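Local coordinates for ABC transporter, substrate binding protein (Aeropyrum pernix, PDB 3EAF) that probably captures a solute outside the cell and delivers it to an ABC importer, as periplasmic-type binding proteins do, at residues A[159-164]-A[378-383]. Residues are numbered along the deposited sequence; the frame is centred on the assembly and turned at random.
Sequences IGAIKK and ARYTIE
The phenol ring of Tyr-380 carries the aliphatic chain of Lys-164 on one face, while the backbone O of Ala-161 lies at its edge, near the ring plane. The evidence is for a CH-pi contact: Lys-164 CD sits 3.7 Å from the Tyr-380 ring centroid and only 13° off the normal, which places it over the middle of the ring. Lys-164 CE continues toward the CD1–CE1 side, 3.6 Å from Tyr-380 CE1, and the two side chains cross at about a right angle. The first three torsions of Lys-164 are extended (chi1 -173°, CG opposite the backbone N), which lays its methylenes across the ring; a bend at chi4 then turns the amine. Lys-164 NZ is 5.2 Å from the Tyr-380 centroid, too long for more than a weak cation-pi attraction. Replacing Tyr-380 by alanine would remove the ring and would probably leave the lysine methylenes without the flat surface they rest on.

Deeper in, Ala-161 CB packs 3.9 Å from Tyr-380 CB and 3.3 Å from Thr-381 OG1. The small methyl fits an axis separation of 8.3 Å, and the CA atoms of Ala-161 and Tyr-380 come closest. Water 1 bridges the helices, accepting from Ala-161 N at 2.9 Å and hydrogen-bonding Thr-381 OG1, a hydroxyl that also pairs with Ser-125 OG.

The segment axes run at 123°, nearer antiparallel than parallel. Behind the contact, Ile-159 and Ile-162 turn to strands 142-148 and 202-205, and Ile-162 also meets helix 124-139. This layering, with helix 159-165 on a sheet whose five adjacent strands are parallel, is consistent with one alpha/beta lobe of a periplasmic-binding-protein fold; helix 377-382, near the C-terminus, packs against that helix, away from the magnesium site.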
ATOM      1  N   ILE A 159     -13.882   4.295   2.046  1.00  8.51           N
ATOM      2  CA  ILE A 159     -15.301   3.962   2.270  1.00  8.62           C
ATOM      3  C   ILE A 159     -16.266   4.975   1.635  1.00  8.98           C
ATOM      4  O   ILE A 159     -17.181   4.593   0.899  1.00  9.34           O
ATOM      5  CB  ILE A 159     -15.619   3.710   3.776  1.00  8.36           C
ATOM      6  CG1 ILE A 159     -14.862   2.480   4.298  1.00  7.47           C
ATOM      7  CG2 ILE A 159     -17.130   3.564   4.017  1.00  7.91           C
ATOM      8  CD1 ILE A 159     -15.205   1.139   3.596  1.00  6.00           C
ATOM      9  N   GLY A 160     -16.037   6.262   1.879  1.00  9.17           N
ATOM     10  CA  GLY A 160     -16.863   7.305   1.253  1.00  9.47           C
ATOM     11  C   GLY A 160     -16.908   7.237  -0.267  1.00  9.48           C
ATOM     12  O   GLY A 160     -17.979   7.373  -0.876  1.00  9.36           O
ATOM     13  N   ALA A 161     -15.743   7.038  -0.883  1.00  9.51           N
ATOM     14  CA  ALA A 161     -15.637   6.950  -2.339  1.00  9.35           C
ATOM     15  C   ALA A 161     -16.301   5.686  -2.885  1.00  9.70           C
ATOM     16  O   ALA A 161     -16.902   5.715  -3.962  1.00  9.61           O
ATOM     17  CB  ALA A 161     -14.171   7.030  -2.788  1.00  9.48           C
ATOM     18  N   ILE A 162     -16.189   4.585  -2.143  1.00 10.05           N
ATOM     19  CA  ILE A 162     -16.893   3.354  -2.490  1.00 10.56           C
ATOM     20  C   ILE A 162     -18.410   3.576  -2.518  1.00 11.08           C
ATOM     21  O   ILE A 162     -19.074   3.165  -3.471  1.00 11.34           O
ATOM     22  CB  ILE A 162     -16.551   2.187  -1.539  1.00 10.45           C
ATOM     23  CG1 ILE A 162     -15.115   1.696  -1.772  1.00  9.93           C
ATOM     24  CG2 ILE A 162     -17.522   1.023  -1.748  1.00 10.41           C
ATOM     25  CD1 ILE A 162     -14.601   0.787  -0.660  1.00  8.71           C
ATOM     26  N   LYS A 163     -18.947   4.223  -1.484  1.00 11.65           N
ATOM     27  CA  LYS A 163     -20.389   4.504  -1.411  1.00 12.32           C
ATOM     28  C   LYS A 163     -20.870   5.406  -2.550  1.00 12.81           C
ATOM     29  O   LYS A 163     -21.947   5.183  -3.111  1.00 13.01           O
ATOM     30  CB  LYS A 163     -20.776   5.095  -0.049  1.00 12.01           C
ATOM     31  CG  LYS A 163     -20.742   4.089   1.102  1.00 11.75           C
ATOM     32  CD  LYS A 163     -20.916   4.777   2.449  1.00 12.82           C
ATOM     33  CE  LYS A 163     -20.724   3.798   3.586  1.00 12.65           C
ATOM     34  NZ  LYS A 163     -21.196   4.321   4.898  1.00 13.25           N
ATOM     35  N   LYS A 164     -20.066   6.404  -2.903  1.00 13.35           N
ATOM     36  CA  LYS A 164     -20.422   7.335  -3.975  1.00 14.37           C
ATOM     37  C   LYS A 164     -20.365   6.670  -5.351  1.00 14.31           C
ATOM     38  O   LYS A 164     -21.265   6.863  -6.171  1.00 14.47           O
ATOM     39  CB  LYS A 164     -19.537   8.590  -3.930  1.00 14.28           C
ATOM     40  CG  LYS A 164     -19.951   9.703  -4.901  1.00 15.76           C
ATOM     41  CD  LYS A 164     -19.290  11.028  -4.525  1.00 16.32           C
ATOM     42  CE  LYS A 164     -19.574  12.126  -5.556  1.00 18.87           C
ATOM     43  NZ  LYS A 164     -21.027  12.295  -5.810  1.00 21.26           N
ATOM     44  N   ALA A 378     -10.527   9.282  -6.432  1.00 15.36           N
ATOM     45  CA  ALA A 378      -9.575  10.073  -5.661  1.00 15.18           C
ATOM     46  C   ALA A 378     -10.208  11.347  -5.126  1.00 15.24           C
ATOM     47  O   ALA A 378     -10.194  11.590  -3.920  1.00 14.74           O
ATOM     48  CB  ALA A 378      -8.356  10.404  -6.507  1.00 14.89           C
ATOM     49  N   ARG A 379     -10.771  12.154  -6.025  1.00 15.16           N
ATOM     50  CA  ARG A 379     -11.347  13.430  -5.618  1.00 15.81           C
ATOM     51  C   ARG A 379     -12.573  13.293  -4.710  1.00 15.73           C
ATOM     52  O   ARG A 379     -12.818  14.173  -3.888  1.00 15.87           O
ATOM     53  CB  ARG A 379     -11.607  14.334  -6.822  1.00 16.10           C
ATOM     54  CG  ARG A 379     -10.303  14.863  -7.418  1.00 17.53           C
ATOM     55  CD  ARG A 379     -10.526  15.948  -8.460  1.00 20.28           C
ATOM     56  NE  ARG A 379      -9.265  16.354  -9.081  1.00 20.73           N
ATOM     57  CZ  ARG A 379      -8.672  15.701 -10.075  1.00 21.52           C
ATOM     58  NH1 ARG A 379      -9.215  14.599 -10.579  1.00 22.60           N
ATOM     59  NH2 ARG A 379      -7.523  16.152 -10.562  1.00 22.22           N
ATOM     60  N   TYR A 380     -13.302  12.180  -4.823  1.00 15.86           N
ATOM     61  CA  TYR A 380     -14.412  11.892  -3.902  1.00 16.33           C
ATOM     62  C   TYR A 380     -13.910  11.900  -2.466  1.00 16.65           C
ATOM     63  O   TYR A 380     -14.527  12.504  -1.587  1.00 16.40           O
ATOM     64  CB  TYR A 380     -15.065  10.532  -4.189  1.00 16.39           C
ATOM     65  CG  TYR A 380     -15.753  10.384  -5.536  1.00 16.13           C
ATOM     66  CD1 TYR A 380     -16.064  11.494  -6.327  1.00 16.09           C
ATOM     67  CD2 TYR A 380     -16.123   9.125  -6.001  1.00 15.65           C
ATOM     68  CE1 TYR A 380     -16.698  11.345  -7.568  1.00 15.65           C
ATOM     69  CE2 TYR A 380     -16.760   8.969  -7.224  1.00 16.46           C
ATOM     70  CZ  TYR A 380     -17.047  10.083  -8.000  1.00 16.67           C
ATOM     71  OH  TYR A 380     -17.684   9.918  -9.213  1.00 18.00           O
ATOM     72  N   THR A 381     -12.779  11.235  -2.241  1.00 16.80           N
ATOM     73  CA  THR A 381     -12.200  11.120  -0.911  1.00 17.24           C
ATOM     74  C   THR A 381     -11.595  12.450  -0.449  1.00 18.11           C
ATOM     75  O   THR A 381     -11.759  12.836   0.710  1.00 17.83           O
ATOM     76  CB  THR A 381     -11.156   9.981  -0.853  1.00 17.01           C
ATOM     77  OG1 THR A 381     -11.774   8.759  -1.273  1.00 15.71           O
ATOM     78  CG2 THR A 381     -10.611   9.802   0.566  1.00 16.27           C
ATOM     79  N   ILE A 382     -10.913  13.144  -1.362  1.00 19.30           N
ATOM     80  CA  ILE A 382     -10.288  14.439  -1.064  1.00 20.63           C
ATOM     81  C   ILE A 382     -11.335  15.466  -0.612  1.00 21.88           C
ATOM     82  O   ILE A 382     -11.114  16.202   0.357  1.00 22.08           O
ATOM     83  CB  ILE A 382      -9.476  14.972  -2.274  1.00 20.47           C
ATOM     84  CG1 ILE A 382      -8.278  14.051  -2.557  1.00 19.70           C
ATOM     85  CG2 ILE A 382      -9.003  16.398  -2.025  1.00 20.57           C
ATOM     86  CD1 ILE A 382      -7.785  14.082  -3.992  1.00 19.17           C
ATOM     87  N   GLU A 383     -12.476  15.482  -1.300  1.00 23.20           N
ATOM     88  CA  GLU A 383     -13.562  16.419  -1.007  1.00 24.81           C
ATOM     89  C   GLU A 383     -14.380  16.077   0.256  1.00 25.14           C
ATOM     90  O   GLU A 383     -15.224  16.874   0.683  1.00 25.19           O
ATOM     91  CB  GLU A 383     -14.463  16.593  -2.242  1.00 24.81           C
ATOM     92  CG  GLU A 383     -13.784  17.380  -3.382  1.00 25.90           C
ATOM     93  CD  GLU A 383     -14.462  17.227  -4.743  1.00 26.53           C
ATOM     94  OE1 GLU A 383     -15.595  16.686  -4.817  1.00 28.41           O
ATOM     95  OE2 GLU A 383     -13.851  17.657  -5.754  1.00 29.00           O
TER
HETATM   96  O   HOH W   1     -13.438   7.757   0.728  1.00 12.50           O